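PDB 2FGQ: outer membrane porin protein 32 from Delftia acidovorans, which forms trimeric, anion-selective channels across the bacterial outer membrane, each subunit a beta-barrel pore, and can bind malate. Local coordinates for residues 259-264 / 270-275. Residues are numbered along the deposited sequence; the frame is centred on the assembly and turned at random.
Sequences YALYDQ and KAHQIT
Tyr259 to Asp263 pair with Lys270 to Ile274 as antiparallel neighbours in the porin barrel, at the end of the hairpin formed by strands 253-264 and 269-281. Two hydrogen-bonded pairs, Ala260 with Gln273 and Tyr262 with Ala271, each close with two backbone bonds; the straightest runs from Tyr262 N to Ala271 O (2.9 Å, 168°). Tyr259, Leu261, Asp263, Lys270, His272 and Ile274 share one face of the sheet. There the Tyr259 side chain runs diagonally across the strands, its hydroxyl meeting not its direct partner Ile274 but ND1 of His272, OH to ND1 being a short 2.6 Å hydrogen bond. With CG anti to the backbone nitrogen (chi1 172°), the tyrosine ring leans along the sheet toward the imidazole, while CG1 of Ile274 comes to its edge, 4.0 Å from CD1. Leu261 CD2 lies over one face of the same imidazole in a CH-pi contact, 3.6 Å from the ring centroid, so the histidine is held at its edge by a polar bond and on a face by a methyl. Replacing His272 by an alanine is likely to leave the Tyr259 hydroxyl without this partner and Leu261 CD2 without a ring to lie on. Further along, the aliphatic chain of Lys270 crosses the Asp263 carboxylate, whose OD2 forms a salt bridge with Lys265. The other face, with Ala260, Tyr262, Ala271 and Gln273, is buried: Tyr262 OH bonds Met116 N, and Gln273 NE2 reaches Thr275 OG1 at 3.0 Å. Adjacent strands 235-249 and 286-297 continue the hydrogen bonding on either side, making this ladder a segment of the closed 16-stranded antiparallel barrel of general bacterial porins.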
ATOM      1  N   TYR A 259      33.490  13.432   7.824  1.00 13.92           N
ATOM      2  CA  TYR A 259      33.694  14.662   7.076  1.00 14.35           C
ATOM      3  C   TYR A 259      33.465  14.391   5.604  1.00 13.84           C
ATOM      4  O   TYR A 259      33.908  13.364   5.097  1.00 14.66           O
ATOM      5  CB  TYR A 259      35.158  15.172   7.284  1.00 14.46           C
ATOM      6  CG  TYR A 259      35.496  16.335   6.372  1.00 20.47           C
ATOM      7  CD1 TYR A 259      35.140  17.626   6.698  1.00 26.68           C
ATOM      8  CD2 TYR A 259      36.110  16.113   5.130  1.00 26.19           C
ATOM      9  CE1 TYR A 259      35.401  18.686   5.824  1.00 29.40           C
ATOM     10  CE2 TYR A 259      36.397  17.160   4.265  1.00 30.02           C
ATOM     11  CZ  TYR A 259      36.030  18.443   4.616  1.00 29.85           C
ATOM     12  OH  TYR A 259      36.298  19.496   3.759  1.00 35.39           O
ATOM     13  N   ALA A 260      32.796  15.295   4.899  1.00 13.42           N
ATOM     14  CA  ALA A 260      32.594  15.160   3.468  1.00 13.86           C
ATOM     15  C   ALA A 260      32.760  16.509   2.774  1.00 13.83           C
ATOM     16  O   ALA A 260      32.585  17.583   3.359  1.00 14.71           O
ATOM     17  CB  ALA A 260      31.211  14.583   3.158  1.00 13.64           C
ATOM     18  N   LEU A 261      33.158  16.422   1.519  1.00 13.66           N
ATOM     19  CA  LEU A 261      33.304  17.571   0.656  1.00 14.30           C
ATOM     20  C   LEU A 261      32.637  17.257  -0.693  1.00 13.57           C
ATOM     21  O   LEU A 261      32.874  16.187  -1.271  1.00 13.72           O
ATOM     22  CB  LEU A 261      34.809  17.824   0.453  1.00 15.03           C
ATOM     23  CG  LEU A 261      35.223  18.999  -0.446  1.00 20.25           C
ATOM     24  CD1 LEU A 261      35.124  18.747  -1.861  1.00 26.20           C
ATOM     25  CD2 LEU A 261      34.570  20.270  -0.135  1.00 24.99           C
ATOM     26  N   TYR A 262      31.869  18.215  -1.214  1.00 13.17           N
ATOM     27  CA  TYR A 262      31.187  18.115  -2.493  1.00 13.65           C
ATOM     28  C   TYR A 262      31.620  19.287  -3.362  1.00 14.38           C
ATOM     29  O   TYR A 262      31.306  20.446  -3.075  1.00 16.02           O
ATOM     30  CB  TYR A 262      29.666  18.109  -2.279  1.00 13.49           C
ATOM     31  CG  TYR A 262      29.272  17.091  -1.251  1.00 12.94           C
ATOM     32  CD1 TYR A 262      29.310  15.753  -1.553  1.00 13.42           C
ATOM     33  CD2 TYR A 262      28.946  17.466   0.048  1.00 13.41           C
ATOM     34  CE1 TYR A 262      28.990  14.788  -0.617  1.00 14.75           C
ATOM     35  CE2 TYR A 262      28.607  16.509   1.004  1.00 13.54           C
ATOM     36  CZ  TYR A 262      28.615  15.172   0.657  1.00 15.23           C
ATOM     37  OH  TYR A 262      28.322  14.209   1.585  1.00 18.17           O
ATOM     38  N   ASP A 263      32.356  18.948  -4.404  1.00 14.40           N
ATOM     39  CA  ASP A 263      32.896  19.907  -5.348  1.00 15.34           C
ATOM     40  C   ASP A 263      32.049  19.903  -6.603  1.00 14.17           C
ATOM     41  O   ASP A 263      32.159  19.023  -7.450  1.00 13.22           O
ATOM     42  CB  ASP A 263      34.344  19.580  -5.641  1.00 15.53           C
ATOM     43  CG  ASP A 263      35.027  20.648  -6.452  1.00 20.42           C
ATOM     44  OD1 ASP A 263      34.396  21.686  -6.780  1.00 22.85           O
ATOM     45  OD2 ASP A 263      36.212  20.516  -6.787  1.00 26.46           O
ATOM     46  N   GLN A 264      31.166  20.894  -6.681  1.00 14.05           N
ATOM     47  CA  GLN A 264      30.123  20.988  -7.675  1.00 14.46           C
ATOM     48  C   GLN A 264      30.607  21.857  -8.821  1.00 14.68           C
ATOM     49  O   GLN A 264      30.480  23.068  -8.782  1.00 15.14           O
ATOM     50  CB  GLN A 264      28.862  21.562  -7.018  1.00 14.19           C
ATOM     51  CG  GLN A 264      28.377  20.682  -5.896  1.00 15.44           C
ATOM     52  CD  GLN A 264      27.610  21.450  -4.832  1.00 14.29           C
ATOM     53  OE1 GLN A 264      28.189  21.896  -3.789  1.00 18.13           O
ATOM     54  NE2 GLN A 264      26.322  21.624  -5.074  1.00 12.01           N
ATOM     55  N   LYS A 270      31.894  24.629  -3.657  1.00 16.29           N
ATOM     56  CA  LYS A 270      32.102  23.524  -2.756  1.00 15.89           C
ATOM     57  C   LYS A 270      31.158  23.615  -1.561  1.00 15.92           C
ATOM     58  O   LYS A 270      30.719  24.703  -1.173  1.00 16.00           O
ATOM     59  CB  LYS A 270      33.548  23.522  -2.262  1.00 17.46           C
ATOM     60  CG  LYS A 270      34.556  23.226  -3.352  1.00 20.26           C
ATOM     61  CD  LYS A 270      35.964  23.278  -2.832  1.00 24.27           C
ATOM     62  CE  LYS A 270      36.932  23.024  -3.969  1.00 28.85           C
ATOM     63  NZ  LYS A 270      38.319  23.174  -3.467  1.00 33.18           N
ATOM     64  N   ALA A 271      30.842  22.458  -0.990  1.00 15.12           N
ATOM     65  CA  ALA A 271      30.158  22.374   0.301  1.00 14.51           C
ATOM     66  C   ALA A 271      30.952  21.386   1.150  1.00 14.41           C
ATOM     67  O   ALA A 271      31.483  20.405   0.614  1.00 14.77           O
ATOM     68  CB  ALA A 271      28.696  21.890   0.136  1.00 14.88           C
ATOM     69  N   HIS A 272      31.090  21.674   2.439  1.00 14.45           N
ATOM     70  CA  HIS A 272      31.789  20.831   3.385  1.00 16.02           C
ATOM     71  C   HIS A 272      30.788  20.423   4.466  1.00 15.32           C
ATOM     72  O   HIS A 272      29.931  21.203   4.880  1.00 15.22           O
ATOM     73  CB  HIS A 272      32.930  21.620   4.105  1.00 17.83           C
ATOM     74  CG  HIS A 272      33.938  22.265   3.203  1.00 23.17           C
ATOM     75  ND1 HIS A 272      35.187  21.724   2.994  1.00 29.20           N
ATOM     76  CD2 HIS A 272      33.900  23.420   2.489  1.00 27.41           C
ATOM     77  CE1 HIS A 272      35.867  22.501   2.162  1.00 29.61           C
ATOM     78  NE2 HIS A 272      35.105  23.531   1.833  1.00 28.80           N
ATOM     79  N   GLN A 273      30.944  19.231   4.991  1.00 14.83           N
ATOM     80  CA  GLN A 273      30.017  18.723   5.999  1.00 15.93           C
ATOM     81  C   GLN A 273      30.764  17.982   7.076  1.00 15.05           C
ATOM     82  O   GLN A 273      31.688  17.258   6.801  1.00 14.83           O
ATOM     83  CB  GLN A 273      29.014  17.749   5.381  1.00 16.11           C
ATOM     84  CG  GLN A 273      27.852  17.465   6.327  1.00 19.73           C
ATOM     85  CD  GLN A 273      26.845  16.512   5.778  1.00 25.09           C
ATOM     86  OE1 GLN A 273      26.677  16.421   4.548  1.00 28.54           O
ATOM     87  NE2 GLN A 273      26.151  15.771   6.690  1.00 28.45           N
ATOM     88  N   ILE A 274      30.343  18.172   8.314  1.00 15.02           N
ATOM     89  CA  ILE A 274      30.832  17.397   9.445  1.00 16.47           C
ATOM     90  C   ILE A 274      29.611  16.879  10.210  1.00 15.79           C
ATOM     91  O   ILE A 274      28.686  17.635  10.495  1.00 17.40           O
ATOM     92  CB  ILE A 274      31.713  18.246  10.393  1.00 18.04           C
ATOM     93  CG1 ILE A 274      32.863  18.898   9.668  1.00 23.19           C
ATOM     94  CG2 ILE A 274      32.277  17.360  11.509  1.00 20.58           C
ATOM     95  CD1 ILE A 274      33.507  20.047  10.525  1.00 27.27           C
ATOM     96  N   THR A 275      29.638  15.593  10.542  1.00 15.87           N
ATOM     97  CA  THR A 275      28.598  14.967  11.316  1.00 16.63           C
ATOM     98  C   THR A 275      29.180  14.143  12.443  1.00 16.39           C
ATOM     99  O   THR A 275      30.086  13.336  12.219  1.00 15.74           O
ATOM    100  CB  THR A 275      27.809  14.030  10.419  1.00 16.98           C
ATOM    101  OG1 THR A 275      27.426  14.733   9.235  1.00 20.46           O
ATOM    102  CG2 THR A 275      26.493  13.591  11.096  1.00 18.22           C
TER